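Local coordinates for high-affinity zinc uptake system protein znuA (Streptococcus suis, PDB 3MFQ), which binds zinc in a four-residue site and probably delivers the metal, as the extracellular solute-binding component, to an ABC-type uptake transporter, at residues I100-F105 / F173-A178; S157-E162 / L276-L281; V167-A172 / E225-L230; F217-T222 / L251-L256. All blocks are in the same frame, centred on the assembly; numbering follows the deposited sequence.

Contact 1: residues I100-F105 / F173-A178. With ZN (zinc ion), chain D.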
# COMPACT_ATOMS: atom_id res chain seq x y z
N ILE A 100 10.39 5.27 -13.81
CA ILE A 100 9.77 5.77 -12.60
C ILE A 100 9.55 4.49 -11.79
O ILE A 100 9.14 3.47 -12.34
CB ILE A 100 8.43 6.52 -12.77
CG1 ILE A 100 8.70 7.93 -13.30
CG2 ILE A 100 7.67 6.59 -11.46
CD1 ILE A 100 9.72 8.70 -12.48
N VAL A 101 9.84 4.55 -10.50
CA VAL A 101 9.68 3.40 -9.62
C VAL A 101 8.28 3.32 -9.02
O VAL A 101 7.67 4.34 -8.70
CB VAL A 101 10.72 3.42 -8.47
CG1 VAL A 101 10.58 4.68 -7.65
CG2 VAL A 101 10.58 2.18 -7.60
N ASP A 102 7.77 2.10 -8.89
CA ASP A 102 6.47 1.86 -8.25
C ASP A 102 6.67 1.70 -6.75
O ASP A 102 7.35 0.78 -6.30
CB ASP A 102 5.82 0.61 -8.85
CG ASP A 102 4.42 0.36 -8.30
OD1 ASP A 102 4.08 0.95 -7.26
OD2 ASP A 102 3.68 -0.44 -8.90
N PRO A 103 6.08 2.61 -5.96
CA PRO A 103 6.29 2.67 -4.51
C PRO A 103 5.51 1.62 -3.72
O PRO A 103 5.83 1.38 -2.56
CB PRO A 103 5.78 4.07 -4.15
CG PRO A 103 4.74 4.36 -5.18
CD PRO A 103 5.20 3.69 -6.44
N HIS A 104 4.50 1.01 -4.34
CA HIS A 104 3.61 0.10 -3.63
C HIS A 104 4.23 -1.27 -3.39
O HIS A 104 3.68 -2.29 -3.79
CB HIS A 104 2.30 -0.06 -4.41
CG HIS A 104 1.68 1.24 -4.82
ND1 HIS A 104 1.88 1.79 -6.06
CD2 HIS A 104 0.88 2.10 -4.15
CE1 HIS A 104 1.22 2.94 -6.15
NE2 HIS A 104 0.61 3.15 -4.99
N PHE A 105 5.38 -1.29 -2.72
CA PHE A 105 6.14 -2.51 -2.50
C PHE A 105 5.54 -3.42 -1.42
O PHE A 105 5.86 -4.61 -1.36
CB PHE A 105 7.56 -2.16 -2.09
CG PHE A 105 7.65 -1.49 -0.75
CD1 PHE A 105 7.58 -0.11 -0.65
CD2 PHE A 105 7.77 -2.24 0.40
CE1 PHE A 105 7.65 0.51 0.58
CE2 PHE A 105 7.84 -1.62 1.64
CZ PHE A 105 7.78 -0.25 1.73
N PHE A 173 -1.12 -2.15 -7.33
CA PHE A 173 -1.08 -3.57 -7.01
C PHE A 173 -0.18 -4.35 -7.96
O PHE A 173 -0.36 -5.56 -8.13
CB PHE A 173 -2.49 -4.15 -7.03
CG PHE A 173 -3.42 -3.53 -6.03
CD1 PHE A 173 -4.21 -2.45 -6.38
CD2 PHE A 173 -3.51 -4.03 -4.74
CE1 PHE A 173 -5.07 -1.87 -5.47
CE2 PHE A 173 -4.37 -3.45 -3.82
CZ PHE A 173 -5.15 -2.37 -4.18
N ASN A 174 0.78 -3.67 -8.56
CA ASN A 174 1.75 -4.33 -9.44
C ASN A 174 2.55 -5.37 -8.69
O ASN A 174 2.82 -6.46 -9.20
CB ASN A 174 2.69 -3.31 -10.07
CG ASN A 174 2.06 -2.59 -11.25
OD1 ASN A 174 1.32 -3.19 -12.02
ND2 ASN A 174 2.37 -1.31 -11.39
N TYR A 175 2.95 -5.03 -7.47
CA TYR A 175 3.70 -5.96 -6.64
C TYR A 175 2.81 -7.12 -6.21
O TYR A 175 3.28 -8.25 -6.06
CB TYR A 175 4.28 -5.24 -5.42
CG TYR A 175 5.38 -4.26 -5.76
CD1 TYR A 175 6.71 -4.65 -5.75
CD2 TYR A 175 5.09 -2.94 -6.10
CE1 TYR A 175 7.72 -3.76 -6.06
CE2 TYR A 175 6.09 -2.04 -6.41
CZ TYR A 175 7.41 -2.46 -6.39
OH TYR A 175 8.41 -1.57 -6.70
N PHE A 176 1.53 -6.83 -6.02
CA PHE A 176 0.57 -7.85 -5.65
C PHE A 176 0.37 -8.82 -6.81
O PHE A 176 0.54 -10.03 -6.65
CB PHE A 176 -0.77 -7.22 -5.27
CG PHE A 176 -1.86 -8.22 -5.05
CD1 PHE A 176 -2.05 -8.79 -3.81
CD2 PHE A 176 -2.69 -8.59 -6.09
CE1 PHE A 176 -3.06 -9.71 -3.60
CE2 PHE A 176 -3.70 -9.51 -5.89
CZ PHE A 176 -3.88 -10.07 -4.64
N ALA A 177 -0.00 -8.28 -7.96
CA ALA A 177 -0.24 -9.08 -9.15
C ALA A 177 0.96 -9.95 -9.48
O ALA A 177 0.82 -11.12 -9.85
CB ALA A 177 -0.59 -8.19 -10.32
N ALA A 178 2.15 -9.37 -9.34
CA ALA A 178 3.38 -10.08 -9.64
C ALA A 178 3.60 -11.25 -8.70
O ALA A 178 4.24 -12.23 -9.05
CB ALA A 178 4.56 -9.12 -9.58
ZN ZN D . -0.86 4.71 -4.64
O HOH W 1 1.75 -2.98 -5.51
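Polar bonds to Asp102 carry much of the meeting between the loop that follows strand 100-101 and the first turn of helix 174-179. With its CG anti to the backbone N (chi1 -176°), Asp102 turns its carboxylate to the helix, and OD2 accepts from Asn174 ND2 at 2.9 Å through the anti lone pair, the two flat groups standing nearly perpendicular. OD1 is gripped twice from its own loop. The backbone N of His104 reaches it at 3.0 Å from above the carboxylate plane, closing an Asx turn, while His104 ND1 meets the syn lone pair at 2.6 Å. This His-carboxylate pair is a second-shell arrangement: it fixes the rotation of the imidazole, whose NE2 binds zinc at 2.2 Å, and the carboxylate would be expected to make the ring a stronger donor to the metal. His41, His170 and Asp254 complete the site.

Tyr175 adds a polar bond at its tip, OH to the carbonyl O of Asp102 at 2.6 Å. Water 1 bridges His104 O and Tyr175 N.

Apolar contact falls to the same phenol ring: Phe105 CA sits over the centre of one face, a CH-pi contact 3.7 Å from the centroid.

Contact 2: residues S157-E162 / L276-L281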
# COMPACT_ATOMS: atom_id res chain seq x y z
N SER A 157 -6.21 -19.06 -4.71
CA SER A 157 -6.21 -20.24 -5.58
C SER A 157 -7.62 -20.64 -6.01
O SER A 157 -7.79 -21.56 -6.81
CB SER A 157 -5.54 -21.42 -4.88
OG SER A 157 -6.36 -21.92 -3.84
N VAL A 158 -8.62 -19.96 -5.47
CA VAL A 158 -10.00 -20.28 -5.79
C VAL A 158 -10.51 -19.45 -6.97
O VAL A 158 -11.61 -19.69 -7.47
CB VAL A 158 -10.92 -20.05 -4.57
CG1 VAL A 158 -11.68 -18.74 -4.70
CG2 VAL A 158 -11.88 -21.22 -4.41
N ILE A 159 -9.71 -18.49 -7.42
CA ILE A 159 -10.09 -17.63 -8.53
C ILE A 159 -9.54 -18.14 -9.86
O ILE A 159 -8.33 -18.31 -10.01
CB ILE A 159 -9.63 -16.18 -8.31
CG1 ILE A 159 -10.26 -15.61 -7.03
CG2 ILE A 159 -10.00 -15.31 -9.50
CD1 ILE A 159 -9.86 -14.19 -6.73
N PRO A 160 -10.44 -18.38 -10.83
CA PRO A 160 -10.13 -18.92 -12.16
C PRO A 160 -9.06 -18.12 -12.89
O PRO A 160 -8.98 -16.90 -12.74
CB PRO A 160 -11.46 -18.80 -12.90
CG PRO A 160 -12.48 -18.86 -11.84
CD PRO A 160 -11.88 -18.15 -10.66
N LYS A 161 -8.25 -18.80 -13.69
CA LYS A 161 -7.19 -18.16 -14.45
C LYS A 161 -7.75 -17.00 -15.28
O LYS A 161 -7.12 -15.95 -15.38
CB LYS A 161 -6.53 -19.18 -15.38
CG LYS A 161 -5.05 -18.95 -15.60
CD LYS A 161 -4.76 -17.55 -16.11
CE LYS A 161 -3.28 -17.39 -16.41
NZ LYS A 161 -2.46 -17.87 -15.27
N GLU A 162 -8.92 -17.21 -15.86
CA GLU A 162 -9.52 -16.19 -16.71
C GLU A 162 -10.07 -15.03 -15.89
O GLU A 162 -10.32 -13.95 -16.41
CB GLU A 162 -10.65 -16.80 -17.56
CG GLU A 162 -10.52 -18.29 -17.75
CD GLU A 162 -11.09 -19.08 -16.60
OE1 GLU A 162 -12.27 -18.86 -16.25
OE2 GLU A 162 -10.37 -19.94 -16.04
N LEU A 276 -12.05 -9.75 -0.29
CA LEU A 276 -12.89 -8.90 -1.13
C LEU A 276 -12.77 -9.31 -2.59
O LEU A 276 -13.77 -9.37 -3.31
CB LEU A 276 -12.49 -7.44 -0.95
CG LEU A 276 -13.42 -6.39 -1.57
CD1 LEU A 276 -14.81 -6.51 -0.98
CD2 LEU A 276 -12.87 -4.99 -1.35
N MET A 277 -11.55 -9.58 -3.02
CA MET A 277 -11.30 -9.95 -4.41
C MET A 277 -11.95 -11.28 -4.75
O MET A 277 -12.58 -11.43 -5.80
CB MET A 277 -9.80 -10.01 -4.67
CG MET A 277 -9.07 -8.72 -4.37
SD MET A 277 -7.30 -8.84 -4.69
CE MET A 277 -6.76 -7.22 -4.18
N VAL A 278 -11.79 -12.26 -3.87
CA VAL A 278 -12.31 -13.60 -4.14
C VAL A 278 -13.82 -13.57 -4.26
O VAL A 278 -14.39 -14.26 -5.10
CB VAL A 278 -11.89 -14.62 -3.06
CG1 VAL A 278 -10.40 -14.49 -2.76
CG2 VAL A 278 -12.70 -14.43 -1.79
N LYS A 279 -14.47 -12.76 -3.43
CA LYS A 279 -15.93 -12.71 -3.39
C LYS A 279 -16.51 -12.27 -4.72
O LYS A 279 -17.53 -12.79 -5.17
CB LYS A 279 -16.42 -11.80 -2.27
CG LYS A 279 -17.93 -11.68 -2.21
CD LYS A 279 -18.39 -10.95 -0.97
CE LYS A 279 -19.91 -10.91 -0.88
NZ LYS A 279 -20.40 -10.32 0.40
N TYR A 280 -15.86 -11.30 -5.36
CA TYR A 280 -16.39 -10.72 -6.59
C TYR A 280 -15.67 -11.18 -7.85
O TYR A 280 -15.97 -10.71 -8.94
CB TYR A 280 -16.38 -9.19 -6.50
CG TYR A 280 -17.30 -8.65 -5.43
CD1 TYR A 280 -18.59 -8.24 -5.74
CD2 TYR A 280 -16.89 -8.56 -4.11
CE1 TYR A 280 -19.44 -7.74 -4.77
CE2 TYR A 280 -17.73 -8.07 -3.13
CZ TYR A 280 -19.00 -7.66 -3.46
OH TYR A 280 -19.84 -7.17 -2.49
N LEU A 281 -14.72 -12.09 -7.69
CA LEU A 281 -13.94 -12.57 -8.83
C LEU A 281 -14.03 -14.08 -8.99
O LEU A 281 -13.87 -14.60 -10.09
CB LEU A 281 -12.48 -12.15 -8.69
CG LEU A 281 -12.21 -10.64 -8.70
CD1 LEU A 281 -10.72 -10.38 -8.60
CD2 LEU A 281 -12.78 -10.01 -9.95
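Van der Waals contacts join the loop 157-162 to the C-terminal part of helix 266-281, and no hydrogen bond crosses between them. Ile159 does most of the work. Its CG1 lies anti to the carbonyl carbon and its chain then runs on extended (chi2 179°), so that CD1 is carried end-on to the helix surface. There the methyl comes within 3.6 Å of Val278 CA, with Val278 CG1 beside it at 4.0 Å and Leu281 CB at 3.9 Å. One methyl thus touches positions three residues apart, close to a single helical turn. The second branch, CG2, crosses Leu281 obliquely, 4.1 Å from its CB.

In the fold, the contact joins the connection between helix 131-156 and strand 165-167 to the C-terminal helix. The helix also packs against strand 215-217, where Leu281 touches Phe217.

One looser apolar contact lies next to Ile159 along the loop. Val158 CG1 approaches Val278 CB at 4.4 Å, near the chain end, and Val158 also touches Lys282.

Contacts with backbone atoms make up the rest: Pro160 CD lies 4.1 Å from Leu281 O, and Ile159 CD1 is 4.0 Å from Met277 O.

Contact 3: residues V167-A172 / E225-L230; sequences VTPHDA and ERMKKL. With ZN (zinc ion), chain D.
The zinc-binding loop that runs from strand 165-167 to helix 174-179 lies here against the first turns of helix 225-235, and a methionine and an arginine from successive helix positions meet it on the side of Pro169. Met227 supplies most of the apolar part. Its chain is bent at both chi2 (-58°) and chi3 (-75°), which folds the thioether over the loop: SD lies 3.7 Å from Pro169 CA, while CE turns on toward the strand and meets Val167 CG1 at 3.7 Å. The pyrrolidine ring crosses the methionine at about a right angle, with Pro169 CG 3.9 Å from Met227 CG. Leu230, one turn further along the helix, comes tip to tip with Val167, Leu230 CD2 4.2 Å from Val167 CG1. Ile216 of strand 215-217 touches Val167, Met227 and Leu230, so helix and loop share one apolar layer with the strand.

This arrangement backs a first-shell ligand, since the residue after Pro169 is His170, whose NE2 binds zinc at 2.2 Å. His170 CG takes the crowded position between backbone N and carbonyl carbon, and its ND1 is hydrogen-bonded to Glu219 OE2, a bond that fixes the rotation of the ring.

The polar part belongs to Arg226. With CG anti to the backbone N and a bend at chi3, its guanidinium directs NH1 to Pro169 O at 2.6 Å. The oxygen lies at the guanidinium edge, in its plane, but the donor stands well above the carbonyl plane, and the N-H...O angle is only 131°. Within the loop, Thr168 OG1 donates to His170 O at 2.9 Å from above the carbonyl plane.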
# COMPACT_ATOMS: atom_id res chain seq x y z
N VAL A 167 -9.09 -4.72 -11.31
CA VAL A 167 -9.26 -3.36 -11.79
C VAL A 167 -9.38 -2.39 -10.62
O VAL A 167 -10.29 -2.50 -9.81
CB VAL A 167 -10.49 -3.22 -12.70
CG1 VAL A 167 -10.62 -1.79 -13.19
CG2 VAL A 167 -10.39 -4.18 -13.86
N THR A 168 -8.46 -1.44 -10.56
CA THR A 168 -8.41 -0.50 -9.45
C THR A 168 -8.26 0.92 -9.98
O THR A 168 -7.86 1.12 -11.12
CB THR A 168 -7.24 -0.83 -8.51
OG1 THR A 168 -6.00 -0.69 -9.21
CG2 THR A 168 -7.36 -2.26 -8.00
N PRO A 169 -8.58 1.92 -9.14
CA PRO A 169 -8.50 3.34 -9.49
C PRO A 169 -7.12 3.78 -9.98
O PRO A 169 -7.04 4.64 -10.86
CB PRO A 169 -8.85 4.04 -8.18
CG PRO A 169 -9.71 3.08 -7.47
CD PRO A 169 -9.16 1.72 -7.80
N HIS A 170 -6.06 3.22 -9.41
CA HIS A 170 -4.71 3.52 -9.90
C HIS A 170 -3.75 2.36 -9.71
O HIS A 170 -4.02 1.42 -8.96
CB HIS A 170 -4.17 4.81 -9.28
CG HIS A 170 -3.67 4.65 -7.88
ND1 HIS A 170 -4.51 4.49 -6.80
CD2 HIS A 170 -2.41 4.65 -7.38
CE1 HIS A 170 -3.79 4.39 -5.70
NE2 HIS A 170 -2.51 4.48 -6.02
N ASP A 171 -2.61 2.43 -10.40
CA ASP A 171 -1.64 1.34 -10.41
C ASP A 171 -0.94 1.19 -9.07
O ASP A 171 0.09 1.81 -8.83
CB ASP A 171 -0.61 1.59 -11.51
CG ASP A 171 -0.13 0.31 -12.16
OD1 ASP A 171 -0.35 -0.77 -11.57
OD2 ASP A 171 0.45 0.38 -13.26
N ALA A 172 -1.51 0.37 -8.19
CA ALA A 172 -0.98 0.23 -6.84
C ALA A 172 -0.83 -1.23 -6.42
O ALA A 172 -0.46 -1.51 -5.28
CB ALA A 172 -1.85 0.98 -5.85
N GLU A 225 -15.98 7.87 -7.60
CA GLU A 225 -16.69 8.37 -8.77
C GLU A 225 -15.98 7.92 -10.04
O GLU A 225 -16.62 7.57 -11.03
CB GLU A 225 -16.78 9.89 -8.74
CG GLU A 225 -18.19 10.43 -8.87
CD GLU A 225 -18.86 10.00 -10.17
OE1 GLU A 225 -19.85 9.24 -10.10
OE2 GLU A 225 -18.40 10.42 -11.25
N ARG A 226 -14.66 7.95 -10.00
CA ARG A 226 -13.84 7.56 -11.14
C ARG A 226 -14.20 6.16 -11.64
O ARG A 226 -14.24 5.92 -12.84
CB ARG A 226 -12.37 7.60 -10.77
CG ARG A 226 -11.45 7.14 -11.87
CD ARG A 226 -10.06 6.89 -11.33
NE ARG A 226 -9.59 7.99 -10.51
CZ ARG A 226 -8.38 8.05 -9.97
NH1 ARG A 226 -7.52 7.07 -10.17
NH2 ARG A 226 -8.04 9.10 -9.23
N MET A 227 -14.46 5.25 -10.71
CA MET A 227 -14.77 3.87 -11.07
C MET A 227 -16.22 3.74 -11.52
O MET A 227 -16.57 2.82 -12.25
CB MET A 227 -14.48 2.92 -9.91
CG MET A 227 -13.03 2.91 -9.47
SD MET A 227 -11.88 2.49 -10.79
CE MET A 227 -12.13 0.73 -10.93
N LYS A 228 -17.07 4.67 -11.09
CA LYS A 228 -18.46 4.67 -11.53
C LYS A 228 -18.61 5.37 -12.87
O LYS A 228 -19.54 5.10 -13.62
CB LYS A 228 -19.37 5.30 -10.47
CG LYS A 228 -19.69 4.35 -9.33
CD LYS A 228 -20.94 4.78 -8.57
CE LYS A 228 -21.37 3.69 -7.60
NZ LYS A 228 -22.58 4.09 -6.82
N LYS A 229 -17.69 6.28 -13.17
CA LYS A 229 -17.61 6.87 -14.50
C LYS A 229 -16.96 5.87 -15.45
O LYS A 229 -17.15 5.93 -16.66
CB LYS A 229 -16.81 8.17 -14.47
CG LYS A 229 -17.67 9.42 -14.32
CD LYS A 229 -18.49 9.68 -15.58
CE LYS A 229 -19.39 10.90 -15.42
NZ LYS A 229 -20.08 11.24 -16.70
N LEU A 230 -16.19 4.95 -14.87
CA LEU A 230 -15.53 3.89 -15.64
C LEU A 230 -16.53 2.80 -15.97
O LEU A 230 -16.50 2.22 -17.06
CB LEU A 230 -14.37 3.31 -14.83
CG LEU A 230 -13.53 2.21 -15.49
CD1 LEU A 230 -12.89 2.72 -16.77
CD2 LEU A 230 -12.47 1.70 -14.53
ZN ZN D . -0.86 4.71 -4.64

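Contact 4: residues F217-T222 / L251-L256; sequences FTESTT and LFSDSL. With ZN (zinc ion), chain D.
Asp254, the carboxylate ligand of the zinc site, is carried by a loop that pairs with the 217-222 loop following strand 215-217. Asp254 chelates the metal with both oxygens, OD1 and OD2, each 2.4 Å from zinc. The backbones meet first, at a single beta bridge between Glu219 and Leu251. Leu251 N donates to Thr218 O at 2.8 Å, nearly straight at 168° and in the carbonyl plane, and Ser220 N returns a longer bond to Leu251 O, approaching almost along the C=O axis.

Ahead of the bridge, Leu251 CD1 packs on Phe217 CB at 3.4 Å, its extended chain lying obliquely across the base of the phenylalanine, with Leu276 of helix 266-281 touching both.

Beyond it the contact turns polar. Ser253 OG donates to Glu219 OE1 at 3.0 Å from above the carboxylate plane, while OE2 receives Thr222 OG1 at 2.7 Å on its anti lone pair. OE2 also bonds His170 ND1, so Glu219 is positioned by the two hydroxyls and in turn positions a second zinc ligand.

Thr221 closes on the metal end, its CG2 3.9 Å from Ser255 CB. Water 3 links its OG1 to Asp254 OD2. One loop thus supplies Asp254 and the other Glu219, which supports His170; three histidines and one aspartate round zinc are as in TroA-type solute-binding proteins, to which this protein probably belongs.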
# COMPACT_ATOMS: atom_id res chain seq x y z
N PHE A 217 -12.77 -2.57 -8.99
CA PHE A 217 -12.65 -2.32 -7.56
C PHE A 217 -12.50 -0.85 -7.17
O PHE A 217 -12.12 -0.01 -7.99
CB PHE A 217 -11.51 -3.15 -6.96
CG PHE A 217 -11.86 -4.60 -6.79
CD1 PHE A 217 -11.77 -5.47 -7.86
CD2 PHE A 217 -12.28 -5.08 -5.56
CE1 PHE A 217 -12.09 -6.81 -7.70
CE2 PHE A 217 -12.60 -6.42 -5.40
CZ PHE A 217 -12.51 -7.28 -6.47
N THR A 218 -12.80 -0.57 -5.91
CA THR A 218 -12.77 0.78 -5.36
C THR A 218 -11.83 0.83 -4.16
O THR A 218 -11.73 -0.13 -3.41
CB THR A 218 -14.18 1.23 -4.93
OG1 THR A 218 -14.93 1.63 -6.09
CG2 THR A 218 -14.11 2.39 -3.96
N GLU A 219 -11.14 1.96 -3.99
CA GLU A 219 -10.20 2.12 -2.89
C GLU A 219 -10.57 3.29 -1.99
O GLU A 219 -11.24 4.23 -2.43
CB GLU A 219 -8.78 2.29 -3.43
CG GLU A 219 -8.58 3.58 -4.20
CD GLU A 219 -7.28 3.61 -4.96
OE1 GLU A 219 -6.53 2.61 -4.90
OE2 GLU A 219 -7.00 4.63 -5.63
N SER A 220 -10.12 3.23 -0.74
CA SER A 220 -10.51 4.20 0.28
C SER A 220 -9.84 5.56 0.15
O SER A 220 -10.34 6.55 0.69
CB SER A 220 -10.23 3.63 1.67
OG SER A 220 -8.85 3.41 1.87
N THR A 221 -8.72 5.62 -0.56
CA THR A 221 -7.95 6.86 -0.64
C THR A 221 -8.30 7.76 -1.83
O THR A 221 -7.89 8.92 -1.86
CB THR A 221 -6.43 6.59 -0.62
OG1 THR A 221 -6.14 5.38 -1.33
CG2 THR A 221 -5.92 6.46 0.81
N THR A 222 -9.06 7.24 -2.79
CA THR A 222 -9.47 8.05 -3.94
C THR A 222 -10.98 8.09 -4.12
O THR A 222 -11.71 7.26 -3.58
CB THR A 222 -8.81 7.58 -5.26
OG1 THR A 222 -9.17 6.22 -5.52
CG2 THR A 222 -7.30 7.69 -5.18
N LEU A 251 -10.89 -1.49 -1.15
CA LEU A 251 -9.52 -1.97 -1.07
C LEU A 251 -8.65 -0.88 -0.46
O LEU A 251 -8.88 0.31 -0.69
CB LEU A 251 -8.99 -2.32 -2.47
CG LEU A 251 -9.64 -3.49 -3.21
CD1 LEU A 251 -9.05 -3.61 -4.61
CD2 LEU A 251 -9.45 -4.78 -2.44
N PHE A 252 -7.67 -1.29 0.34
CA PHE A 252 -6.71 -0.34 0.87
C PHE A 252 -5.44 -0.42 0.05
O PHE A 252 -4.82 -1.48 -0.04
CB PHE A 252 -6.39 -0.65 2.34
CG PHE A 252 -7.61 -0.78 3.20
CD1 PHE A 252 -8.29 0.35 3.62
CD2 PHE A 252 -8.06 -2.02 3.62
CE1 PHE A 252 -9.41 0.24 4.43
CE2 PHE A 252 -9.17 -2.14 4.42
CZ PHE A 252 -9.85 -1.01 4.83
N SER A 253 -5.05 0.69 -0.57
CA SER A 253 -3.84 0.72 -1.36
C SER A 253 -2.78 1.59 -0.70
O SER A 253 -1.66 1.14 -0.45
CB SER A 253 -4.13 1.25 -2.77
OG SER A 253 -4.37 2.65 -2.75
N ASP A 254 -3.15 2.83 -0.39
CA ASP A 254 -2.20 3.80 0.13
C ASP A 254 -2.41 4.11 1.60
O ASP A 254 -1.94 5.13 2.09
CB ASP A 254 -2.26 5.08 -0.69
CG ASP A 254 -1.83 4.88 -2.13
OD1 ASP A 254 -1.13 3.88 -2.40
OD2 ASP A 254 -2.19 5.72 -2.98
N SER A 255 -3.13 3.23 2.30
CA SER A 255 -3.39 3.45 3.71
C SER A 255 -4.08 2.27 4.37
O SER A 255 -4.81 1.53 3.72
CB SER A 255 -4.25 4.70 3.91
OG SER A 255 -4.58 4.88 5.28
N LEU A 256 -3.82 2.10 5.66
CA LEU A 256 -4.57 1.16 6.48
C LEU A 256 -5.91 1.78 6.84
O LEU A 256 -6.24 2.87 6.36
CB LEU A 256 -3.81 0.83 7.75
CG LEU A 256 -2.86 -0.37 7.71
CD1 LEU A 256 -2.23 -0.52 6.34
CD2 LEU A 256 -1.80 -0.25 8.80
ZN ZN D . -0.86 4.71 -4.64
O HOH W 2 -8.04 3.71 4.51
O HOH W 3 -4.66 6.30 -3.12

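Contacts 1, 3 and 4 surround one zinc ion and give it His104, His170 and Asp254 in turn; their centres lie about 10 to 16 Å apart, with contacts 3 and 4 closest. Contact 2 is centred about 19 to 20 Å from the others, at the far end of the C-terminal helix, yet touches contact 4 through Phe217 and contact 1 through Phe176. Along the chain contacts 1 and 3 interleave, as do 3 and 4, whereas contact 1 closes before contact 4 opens; contact 2 interleaves with contact 1 and spans 3 and 4. Strands 165-167 and 215-217 lead into adjoining loops, so sequence-distant segments build the metal site, with His41, from outside these contacts, as the fourth ligand.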